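Local coordinates for ATP phosphoribosyltransferase regulatory subunit (PDB 3OD1), which probably serves as the regulatory partner of ATP phosphoribosyltransferase in the first step of histidine biosynthesis, on a fold shared with histidyl-tRNA synthetase, at residues R82-M85 with T86-A90; T50-Y54 with E55-V59. One frame throughout, in Å; residues are numbered along the deposited sequence.

Interaction 1 (R82-M85 with T86-A90); sequences RPDM and TAPIA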
ATOM      1  N   ARG B  82      -0.727 -11.363   6.457  1.00 31.87           N
ATOM      2  CA  ARG B  82      -1.902 -10.941   7.213  1.00 31.93           C
ATOM      3  C   ARG B  82      -3.228 -11.224   6.501  1.00 28.17           C
ATOM      4  O   ARG B  82      -3.468 -10.783   5.358  1.00 28.69           O
ATOM      5  CB  ARG B  82      -1.817  -9.480   7.610  1.00 39.77           C
ATOM      6  CG  ARG B  82      -1.661  -8.589   6.439  1.00 41.09           C
ATOM      7  CD  ARG B  82      -2.120  -7.201   6.760  1.00 50.26           C
ATOM      8  NE  ARG B  82      -1.896  -6.332   5.617  1.00 52.81           N
ATOM      9  CZ  ARG B  82      -0.909  -5.455   5.538  1.00 45.63           C
ATOM     10  NH1 ARG B  82      -0.072  -5.311   6.549  1.00 55.44           N
ATOM     11  NH2 ARG B  82      -0.790  -4.698   4.462  1.00 47.32           N
ATOM     12  N   PRO B  83      -4.102 -11.969   7.185  1.00 31.21           N
ATOM     13  CA  PRO B  83      -5.407 -12.330   6.639  1.00 31.99           C
ATOM     14  C   PRO B  83      -6.415 -11.184   6.735  1.00 31.48           C
ATOM     15  O   PRO B  83      -7.378 -11.144   5.960  1.00 29.33           O
ATOM     16  CB  PRO B  83      -5.831 -13.522   7.519  1.00 30.08           C
ATOM     17  CG  PRO B  83      -5.077 -13.343   8.788  1.00 36.42           C
ATOM     18  CD  PRO B  83      -3.760 -12.756   8.381  1.00 33.10           C
ATOM     19  N   ASP B  84      -6.209 -10.272   7.681  1.00 31.02           N
ATOM     20  CA  ASP B  84      -7.155  -9.180   7.914  1.00 36.51           C
ATOM     21  C   ASP B  84      -6.452  -8.054   8.677  1.00 34.37           C
ATOM     22  O   ASP B  84      -5.317  -8.220   9.124  1.00 34.51           O
ATOM     23  CB  ASP B  84      -8.353  -9.685   8.724  1.00 38.66           C
ATOM     24  CG  ASP B  84      -7.956 -10.129  10.145  1.00 46.33           C
ATOM     25  OD1 ASP B  84      -7.327 -11.194  10.299  1.00 55.04           O
ATOM     26  OD2 ASP B  84      -8.252  -9.408  11.112  1.00 41.97           O
HETATM   27  N   MSE B  85      -7.128  -6.924   8.859  1.00 30.38           N
HETATM   28  CA  MSE B  85      -6.551  -5.827   9.637  1.00 30.60           C
HETATM   29  C   MSE B  85      -7.092  -5.718  11.068  1.00 30.00           C
HETATM   30  O   MSE B  85      -6.520  -5.005  11.900  1.00 32.48           O
HETATM   31  CB  MSE B  85      -6.704  -4.493   8.895  1.00 25.87           C
HETATM   32  CG  MSE B  85      -5.662  -4.301   7.758  1.00 27.62           C
HETATM   33 SE   MSE B  85      -3.816  -4.419   8.414  0.72 39.77          SE
HETATM   34  CE  MSE B  85      -3.775  -2.834   9.552  1.00 36.55           C
ATOM     35  N   THR B  86      -8.181  -6.425  11.353  1.00 29.76           N
ATOM     36  CA  THR B  86      -8.800  -6.334  12.672  1.00 29.48           C
ATOM     37  C   THR B  86      -7.924  -6.965  13.762  1.00 31.75           C
ATOM     38  O   THR B  86      -7.684  -6.353  14.808  1.00 35.63           O
ATOM     39  CB  THR B  86     -10.207  -6.953  12.705  1.00 28.74           C
ATOM     40  OG1 THR B  86     -11.029  -6.321  11.715  1.00 29.75           O
ATOM     41  CG2 THR B  86     -10.833  -6.762  14.090  1.00 31.53           C
ATOM     42  N   ALA B  87      -7.446  -8.181  13.530  1.00 32.56           N
ATOM     43  CA  ALA B  87      -6.592  -8.824  14.527  1.00 34.96           C
ATOM     44  C   ALA B  87      -5.241  -8.092  14.698  1.00 31.60           C
ATOM     45  O   ALA B  87      -4.764  -7.890  15.829  1.00 33.16           O
ATOM     46  CB  ALA B  87      -6.416 -10.317  14.222  1.00 33.60           C
ATOM     47  N   PRO B  88      -4.618  -7.667  13.580  1.00 33.79           N
ATOM     48  CA  PRO B  88      -3.416  -6.844  13.759  1.00 33.89           C
ATOM     49  C   PRO B  88      -3.722  -5.551  14.510  1.00 34.06           C
ATOM     50  O   PRO B  88      -2.923  -5.144  15.345  1.00 34.69           O
ATOM     51  CB  PRO B  88      -2.951  -6.574  12.318  1.00 31.45           C
ATOM     52  CG  PRO B  88      -3.399  -7.822  11.573  1.00 30.40           C
ATOM     53  CD  PRO B  88      -4.751  -8.157  12.192  1.00 27.05           C
ATOM     54  N   ILE B  89      -4.869  -4.929  14.255  1.00 32.85           N
ATOM     55  CA  ILE B  89      -5.184  -3.703  14.981  1.00 30.71           C
ATOM     56  C   ILE B  89      -5.419  -4.003  16.473  1.00 32.06           C
ATOM     57  O   ILE B  89      -5.030  -3.224  17.334  1.00 33.52           O
ATOM     58  CB  ILE B  89      -6.357  -2.938  14.341  1.00 35.44           C
ATOM     59  CG1 ILE B  89      -5.862  -2.225  13.073  1.00 33.94           C
ATOM     60  CG2 ILE B  89      -6.950  -1.937  15.332  1.00 36.74           C
ATOM     61  CD1 ILE B  89      -6.956  -1.614  12.245  1.00 33.27           C
ATOM     62  N   ALA B  90      -6.019  -5.149  16.772  1.00 28.56           N
ATOM     63  CA  ALA B  90      -6.207  -5.538  18.170  1.00 32.53           C
ATOM     64  C   ALA B  90      -4.851  -5.683  18.867  1.00 36.57           C
ATOM     65  O   ALA B  90      -4.672  -5.219  20.001  1.00 34.17           O
ATOM     66  CB  ALA B  90      -7.012  -6.829  18.271  1.00 28.66           C
TER
HETATM   67  O   HOH W   1     -10.064  -6.632   8.653  1.00 49.38           O
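Asp84 caps the N terminus of helix 86-94 through Ala87, in the turn that leads out of strand 78-81 and into the helix. Ala87 N donates to Asp84 OD2 over 2.8 Å in a nearly straight bond (173°), and it meets the oxygen from the syn side, somewhat out of the carboxylate plane. The carboxylate reaches this place because CG sits between the backbone N and the carbonyl carbon (chi1 65°), which swings OD2 in under the first turn, 3.5 Å from Thr86 CB. The other oxygen, OD1, is hydrogen-bonded to Ser61, so the group is gripped at both ends. One residue on, the regular helical pattern begins: Ile89 N donates to Met85 O at 2.9 Å, tilted from the carbonyl plane. The bent selenomethionine chain of Met85 crosses Ile89 at about a right angle, its CE 4.1 Å from Ile89 CG1. A water accepts from Met85 N and donates to Thr86 OG1 at 3.2 Å; Thr86 OG1 is also bonded to Glu132. In histidyl-tRNA synthetases an equivalent Arg-Pro-acid-x-Thr turn borders the amino-acid pocket, and the side chains of Tyr277 and Tyr300 beside Thr86 are consistent with a similar location here. Pro88 has no N-H to offer, and its ring presses on Asp84 O, with CD 3.1 Å away. This buried carbonyl therefore stays without a hydrogen-bond partner, while the carboxylate of the same residue satisfies an amide of the first turn and probably complements the positive end of the helix dipole.

Interaction 2 (T50-Y54 with E55-V59); sequences TLEYY and ETVGV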
ATOM      1  N   THR B  50       3.321  -6.832   7.048  1.00 34.08           N
ATOM      2  CA  THR B  50       2.818  -7.804   6.107  1.00 30.99           C
ATOM      3  C   THR B  50       2.771  -9.197   6.746  1.00 28.61           C
ATOM      4  O   THR B  50       1.923 -10.011   6.411  1.00 34.58           O
ATOM      5  CB  THR B  50       3.697  -7.816   4.851  1.00 29.80           C
ATOM      6  OG1 THR B  50       3.613  -6.533   4.219  1.00 32.12           O
ATOM      7  CG2 THR B  50       3.232  -8.895   3.880  1.00 32.58           C
ATOM      8  N   LEU B  51       3.682  -9.455   7.679  1.00 33.22           N
ATOM      9  CA  LEU B  51       3.780 -10.768   8.311  1.00 31.15           C
ATOM     10  C   LEU B  51       3.404 -10.711   9.786  1.00 31.76           C
ATOM     11  O   LEU B  51       3.890  -9.847  10.522  1.00 31.76           O
ATOM     12  CB  LEU B  51       5.213 -11.292   8.197  1.00 30.76           C
ATOM     13  CG  LEU B  51       5.670 -11.660   6.781  1.00 35.95           C
ATOM     14  CD1 LEU B  51       7.191 -11.728   6.704  1.00 33.07           C
ATOM     15  CD2 LEU B  51       5.055 -12.979   6.366  1.00 36.31           C
ATOM     16  N   GLU B  52       2.544 -11.629  10.208  1.00 29.33           N
ATOM     17  CA  GLU B  52       2.240 -11.813  11.626  1.00 31.42           C
ATOM     18  C   GLU B  52       2.529 -13.271  11.974  1.00 30.45           C
ATOM     19  O   GLU B  52       2.617 -14.124  11.081  1.00 35.06           O
ATOM     20  CB  GLU B  52       0.771 -11.469  11.933  1.00 32.89           C
ATOM     21  CG  GLU B  52       0.337 -10.046  11.558  1.00 32.34           C
ATOM     22  CD  GLU B  52       0.551  -9.032  12.675  1.00 35.79           C
ATOM     23  OE1 GLU B  52       1.095  -9.402  13.732  1.00 37.50           O
ATOM     24  OE2 GLU B  52       0.173  -7.862  12.494  1.00 36.79           O
ATOM     25  N   TYR B  53       2.711 -13.566  13.260  1.00 33.44           N
ATOM     26  CA  TYR B  53       2.827 -14.955  13.700  1.00 33.80           C
ATOM     27  C   TYR B  53       1.517 -15.691  13.515  1.00 37.76           C
ATOM     28  O   TYR B  53       0.446 -15.157  13.799  1.00 40.64           O
ATOM     29  CB  TYR B  53       3.217 -15.039  15.176  1.00 33.67           C
ATOM     30  CG  TYR B  53       4.672 -14.781  15.436  1.00 33.74           C
ATOM     31  CD1 TYR B  53       5.650 -15.647  14.968  1.00 37.54           C
ATOM     32  CD2 TYR B  53       5.074 -13.659  16.160  1.00 35.55           C
ATOM     33  CE1 TYR B  53       7.001 -15.394  15.218  1.00 38.86           C
ATOM     34  CE2 TYR B  53       6.400 -13.405  16.415  1.00 34.18           C
ATOM     35  CZ  TYR B  53       7.360 -14.271  15.944  1.00 41.44           C
ATOM     36  OH  TYR B  53       8.678 -13.995  16.213  1.00 48.85           O
ATOM     37  N   TYR B  54       1.599 -16.929  13.048  1.00 33.87           N
ATOM     38  CA  TYR B  54       0.412 -17.761  12.917  1.00 37.57           C
ATOM     39  C   TYR B  54      -0.228 -18.078  14.273  1.00 40.76           C
ATOM     40  O   TYR B  54      -1.447 -17.968  14.441  1.00 36.22           O
ATOM     41  CB  TYR B  54       0.768 -19.060  12.204  1.00 42.42           C
ATOM     42  CG  TYR B  54      -0.289 -20.124  12.308  1.00 41.85           C
ATOM     43  CD1 TYR B  54      -1.531 -19.961  11.712  1.00 39.30           C
ATOM     44  CD2 TYR B  54      -0.043 -21.305  12.992  1.00 46.17           C
ATOM     45  CE1 TYR B  54      -2.498 -20.946  11.798  1.00 40.12           C
ATOM     46  CE2 TYR B  54      -1.001 -22.292  13.085  1.00 44.86           C
ATOM     47  CZ  TYR B  54      -2.226 -22.107  12.493  1.00 49.49           C
ATOM     48  OH  TYR B  54      -3.179 -23.092  12.586  1.00 52.16           O
ATOM     49  N   GLU B  55       0.603 -18.470  15.234  1.00 45.98           N
ATOM     50  CA  GLU B  55       0.098 -18.983  16.507  1.00 52.62           C
ATOM     51  C   GLU B  55      -0.620 -17.919  17.333  1.00 50.06           C
ATOM     52  O   GLU B  55      -1.405 -18.244  18.207  1.00 52.04           O
ATOM     53  CB  GLU B  55       1.223 -19.628  17.321  1.00 54.97           C
ATOM     54  CG  GLU B  55       1.742 -20.932  16.731  1.00 62.42           C
ATOM     55  CD  GLU B  55       0.668 -22.015  16.622  1.00 74.95           C
ATOM     56  OE1 GLU B  55      -0.425 -21.855  17.217  1.00 80.36           O
ATOM     57  OE2 GLU B  55       0.921 -23.032  15.938  1.00 75.92           O
ATOM     58  N   THR B  56      -0.350 -16.651  17.048  1.00 48.07           N
ATOM     59  CA  THR B  56      -1.005 -15.561  17.763  1.00 46.94           C
ATOM     60  C   THR B  56      -2.103 -14.898  16.923  1.00 44.28           C
ATOM     61  O   THR B  56      -3.279 -15.226  17.055  1.00 42.89           O
ATOM     62  CB  THR B  56       0.020 -14.513  18.244  1.00 48.25           C
ATOM     63  OG1 THR B  56       0.735 -13.975  17.121  1.00 40.83           O
ATOM     64  CG2 THR B  56       1.017 -15.156  19.221  1.00 43.38           C
ATOM     65  N   VAL B  57      -1.711 -13.975  16.049  1.00 39.18           N
ATOM     66  CA  VAL B  57      -2.658 -13.267  15.195  1.00 37.41           C
ATOM     67  C   VAL B  57      -3.353 -14.206  14.209  1.00 32.65           C
ATOM     68  O   VAL B  57      -4.570 -14.129  14.007  1.00 36.48           O
ATOM     69  CB  VAL B  57      -1.943 -12.127  14.434  1.00 39.44           C
ATOM     70  CG1 VAL B  57      -2.848 -11.531  13.365  1.00 36.09           C
ATOM     71  CG2 VAL B  57      -1.447 -11.072  15.421  1.00 44.85           C
ATOM     72  N   GLY B  58      -2.592 -15.104  13.593  1.00 35.03           N
ATOM     73  CA  GLY B  58      -3.182 -16.008  12.616  1.00 27.89           C
ATOM     74  C   GLY B  58      -4.410 -16.713  13.167  1.00 39.92           C
ATOM     75  O   GLY B  58      -5.487 -16.673  12.567  1.00 42.55           O
ATOM     76  N   VAL B  59      -4.261 -17.344  14.328  1.00 40.55           N
ATOM     77  CA  VAL B  59      -5.349 -18.125  14.911  1.00 39.98           C
ATOM     78  C   VAL B  59      -6.562 -17.311  15.376  1.00 44.63           C
ATOM     79  O   VAL B  59      -7.695 -17.776  15.268  1.00 44.95           O
ATOM     80  CB  VAL B  59      -4.861 -19.027  16.077  1.00 51.22           C
ATOM     81  CG1 VAL B  59      -3.902 -20.105  15.563  1.00 43.05           C
ATOM     82  CG2 VAL B  59      -4.195 -18.188  17.155  1.00 50.99           C
TER
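Strand 51-53 turns directly into helix 54-60, the short axes lying 108° apart, with Tyr53 as N-cap and Gly58 brought back beneath it. Gly58 N donates to Tyr53 O at 3.0 Å, in the carbonyl plane, and Val59 N to Tyr54 O at 2.9 Å; both bonds span five residues, as in a pi-type turn. Gly58 CA packs 3.2 Å from Tyr54 O. CG of Tyr54 lies anti to the backbone N (chi1 166°), which carries the ring over Val59, whose CG1 makes a CH-pi contact 4.2 Å from the centroid, offset toward the rim. The carboxylate of Glu55, steeply inclined to this ring, brings Glu55 OE2 3.5 Å from Tyr54 CD2. At the end of the ring, Tyr54 OH is hydrogen-bonded to Asp65. With an alanine in place of Tyr54, Val59 would probably lose the ring face it packs against, and Asp65 its hydroxyl partner. On the inner side Glu52 lies beside Val57, CB to CB 3.7 Å, and its OE2 forms a salt bridge with Arg91. Thr50 bonds to Glu125 and Tyr113 of the second subunit, consistent with a place just after the motif 1 helix and strand, which build the dimer interface in class II synthetases.

Along the chain interaction 2 comes first and closes before interaction 1 opens, so the two neither nest nor cross. Each joins consecutive segments at the start of a helix: residues 50-59 run from an edge strand of the small antiparallel sheet into helix 54-60; interaction 1 follows the central strand of that sheet and leads into helix 86-94. Strand 69-72 is made in between. Their centres are 9 Å apart and they touch directly. Arg82 N probably hydrogen-bonds to Thr50 O, extending the pairing of strands 51-53 and 78-81, while Ala87 and Pro88 pack on Val57. The two helix starts thus meet beside the same sheet, within the synthetase-like part of the chain.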